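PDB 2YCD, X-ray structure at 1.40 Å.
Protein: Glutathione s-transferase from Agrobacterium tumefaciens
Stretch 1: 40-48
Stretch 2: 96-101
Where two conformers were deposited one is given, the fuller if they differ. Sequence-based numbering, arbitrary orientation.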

# COMPACT_ATOMS: atom_id res chain seq x y z
N TRP A 40 -3.07 16.58 7.22
CA TRP A 40 -4.12 16.26 8.19
C TRP A 40 -3.53 15.58 9.44
O TRP A 40 -3.85 15.95 10.58
N ALA A 41 -2.63 14.62 9.25
CA ALA A 41 -1.98 13.98 10.39
C ALA A 41 -1.22 15.00 11.25
O ALA A 41 -1.31 14.96 12.49
N LEU A 42 -0.44 15.87 10.61
CA LEU A 42 0.28 16.91 11.36
C LEU A 42 -0.68 17.81 12.14
O LEU A 42 -0.41 18.15 13.29
N GLU A 43 -1.79 18.19 11.53
CA GLU A 43 -2.76 19.02 12.24
C GLU A 43 -3.45 18.29 13.40
O GLU A 43 -3.71 18.91 14.44
N GLU A 44 -3.70 17.00 13.25
CA GLU A 44 -4.33 16.22 14.33
C GLU A 44 -3.42 16.16 15.56
O GLU A 44 -3.91 16.21 16.68
N VAL A 45 -2.11 16.07 15.34
CA VAL A 45 -1.18 15.97 16.47
C VAL A 45 -0.66 17.34 16.93
O VAL A 45 0.04 17.43 17.95
N GLY A 46 -1.03 18.41 16.22
CA GLY A 46 -0.64 19.76 16.62
C GLY A 46 0.83 20.05 16.35
O GLY A 46 1.47 20.79 17.09
N GLN A 47 1.37 19.48 15.28
CA GLN A 47 2.76 19.74 14.88
C GLN A 47 2.85 20.80 13.78
O GLN A 47 2.44 20.54 12.65
N PRO A 48 3.40 21.99 14.08
CA PRO A 48 3.63 22.97 13.01
C PRO A 48 4.55 22.42 11.93
O PRO A 48 5.44 21.63 12.22
N HIS A 96 5.12 8.86 16.81
CA HIS A 96 5.91 9.72 17.69
C HIS A 96 5.12 10.85 18.33
O HIS A 96 5.68 11.70 19.03
N HIS A 97 3.82 10.85 18.10
CA HIS A 97 2.90 11.76 18.77
C HIS A 97 1.76 10.93 19.35
O HIS A 97 1.69 9.72 19.11
N SER A 98 0.87 11.55 20.10
CA SER A 98 -0.30 10.84 20.61
C SER A 98 -1.55 11.26 19.84
O SER A 98 -1.62 12.38 19.33
N GLY A 99 -2.52 10.36 19.74
CA GLY A 99 -3.80 10.69 19.14
C GLY A 99 -4.13 10.08 17.79
O GLY A 99 -5.23 10.28 17.27
N LEU A 100 -3.19 9.34 17.22
CA LEU A 100 -3.42 8.70 15.91
C LEU A 100 -3.24 7.18 15.91
O LEU A 100 -3.65 6.52 14.95
N LEU A 101 -2.62 6.63 16.95
CA LEU A 101 -2.50 5.18 17.12
C LEU A 101 -2.83 4.85 18.57
O LEU A 101 -2.41 5.56 19.48

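No hydrogen bond passes directly between the two stretches; apolar packing, one CH-pi contact and two bridging waters hold the end of a helix against a loop at least 50 residues away in sequence. Val45 is the centre of the contact, and it covers more of its own surface against the loop than any other residue of its stretch. Its CA lies 6.3 Å from the CA of His97, the closest approach of CA atoms, and both CA-to-CB bonds point toward the opposing stretch, so that Val45 CB and His97 CB come within 3.6 Å. With chi1 at -55° (m), Val45 CG2 covers the His97 ring, while Val45 CG1 touches both His97 CB and Leu100 CD1, each at 3.6 Å. Val45 CG2 sits over one face of the His97 imidazole, 3.8 Å from the ring centroid and only 14° off the ring normal, a well-centred CH-pi contact. Val45 CG1 also lies 3.9 Å from Ser98 O.

The His97 ring (chi1 -63°, m; chi2 -94°) meets a second residue at its edge: Gln47 OE1 lies near the ring plane, 3.4 Å from His97 CE1. This is a close polar approach to a ring carbon rather than a hydrogen bond. Gln47 adopts chi1 t and chi2 p, and the other end of its amide is tied down within its own stretch, where Gln47 NE2 donates to Pro48 O at 2.9 Å with a nearly straight angle of 170°.

Leu100 is the buried apolar anchor of the loop. Its chi1 m, chi2 t rotamer carries Leu100 CD1 between Val45 and Ala41, 3.9 Å from Ala41 CB and 3.8 Å from Ala41 O, while Leu100 CD2 lies 4.0 Å from Glu44 CB. The small side chain of Ala41 points sideways yet still meets the leucine. Ala41, Glu44 and Val45 can share this one side chain because successive helical turns bring them to the same side.

Glu44 points toward the loop at CB, but its bent m, m side chain places the carboxylate between two polar partners. Glu44 OE2 accepts a hydrogen bond from Trp40 NE1 at 3.0 Å, one turn back along the helix; water 1 lies 2.9 Å from Glu44 OE1. The same water lies 2.9 Å from Gly99 O, linking the carboxylate to the loop backbone. Water 2 makes a second link, between main chains, at 2.9 Å from Ser98 O and, through a weak bond, 3.0 Å from Glu44 O. The waters thus connect acceptors that could not bond to one another directly.

The CA-to-CB bond of Ser98 points away (chi1 p), and it is the carbonyl that meets Val45 CG1. Both glycines suit their backbone angles: Gly46 leaves the helix with positive phi, 74°, whereas at Gly99, with phi 110°, a CB would be jammed against the preceding carbonyl oxygen. In all, 313 Å² is buried, summed over both sides.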

# COMPACT_ATOMS: atom_id res chain seq x y z
CB TRP A 40 -5.18 15.41 7.48
CG TRP A 40 -6.43 15.08 8.28
CD1 TRP A 40 -6.75 15.52 9.55
CD2 TRP A 40 -7.52 14.25 7.86
NE1 TRP A 40 -7.98 15.00 9.93
CE2 TRP A 40 -8.46 14.21 8.92
CE3 TRP A 40 -7.77 13.51 6.69
CZ2 TRP A 40 -9.64 13.46 8.84
CZ3 TRP A 40 -8.95 12.78 6.61
CH2 TRP A 40 -9.88 12.76 7.68
CB ALA A 41 -1.04 12.86 9.91
CB LEU A 42 1.17 17.73 10.41
CG LEU A 42 2.32 16.94 9.79
CD1 LEU A 42 2.88 17.64 8.55
CD2 LEU A 42 3.43 16.67 10.81
CB GLU A 43 -3.78 19.60 11.26
CG GLU A 43 -3.19 20.69 10.33
CD GLU A 43 -2.81 21.96 11.09
OE1 GLU A 43 -3.17 22.10 12.27
OE2 GLU A 43 -2.15 22.83 10.47
CB GLU A 44 -4.70 14.79 13.88
CG GLU A 44 -5.90 14.73 12.93
CD GLU A 44 -7.25 14.86 13.63
OE1 GLU A 44 -7.32 14.73 14.88
OE2 GLU A 44 -8.24 15.09 12.91
CB VAL A 45 -0.01 14.98 16.21
CG1 VAL A 45 -0.55 13.59 15.81
CG2 VAL A 45 0.96 15.51 15.15
CB GLN A 47 3.41 18.44 14.39
CG GLN A 47 4.79 18.65 13.78
CD GLN A 47 5.79 19.09 14.81
OE1 GLN A 47 6.05 18.38 15.78
NE2 GLN A 47 6.36 20.28 14.61
CB PRO A 48 4.31 24.16 13.74
CG PRO A 48 3.97 23.96 15.19
CD PRO A 48 3.87 22.47 15.40
CB HIS A 96 7.15 10.23 16.97
CG HIS A 96 8.13 9.14 16.67
ND1 HIS A 96 8.23 8.55 15.42
CD2 HIS A 96 9.02 8.50 17.46
CE1 HIS A 96 9.16 7.61 15.46
NE2 HIS A 96 9.65 7.56 16.68
CB HIS A 97 2.34 12.79 17.78
CG HIS A 97 3.38 13.69 17.18
ND1 HIS A 97 3.68 14.93 17.71
CD2 HIS A 97 4.18 13.53 16.10
CE1 HIS A 97 4.63 15.49 16.98
NE2 HIS A 97 4.95 14.67 16.00
CB SER A 98 -0.49 11.10 22.11
OG SER A 98 -0.86 12.44 22.35
CB LEU A 100 -2.51 9.33 14.84
CG LEU A 100 -2.88 10.77 14.42
CD1 LEU A 100 -1.94 11.28 13.35
CD2 LEU A 100 -4.32 10.85 13.95
CB LEU A 101 -1.09 4.71 16.77
CG LEU A 101 -0.70 4.61 15.29
CD1 LEU A 101 0.76 4.21 15.15
CD2 LEU A 101 -1.60 3.63 14.52
O HOH W 1 -6.25 12.97 16.94
O HOH W 2 -3.78 13.35 17.58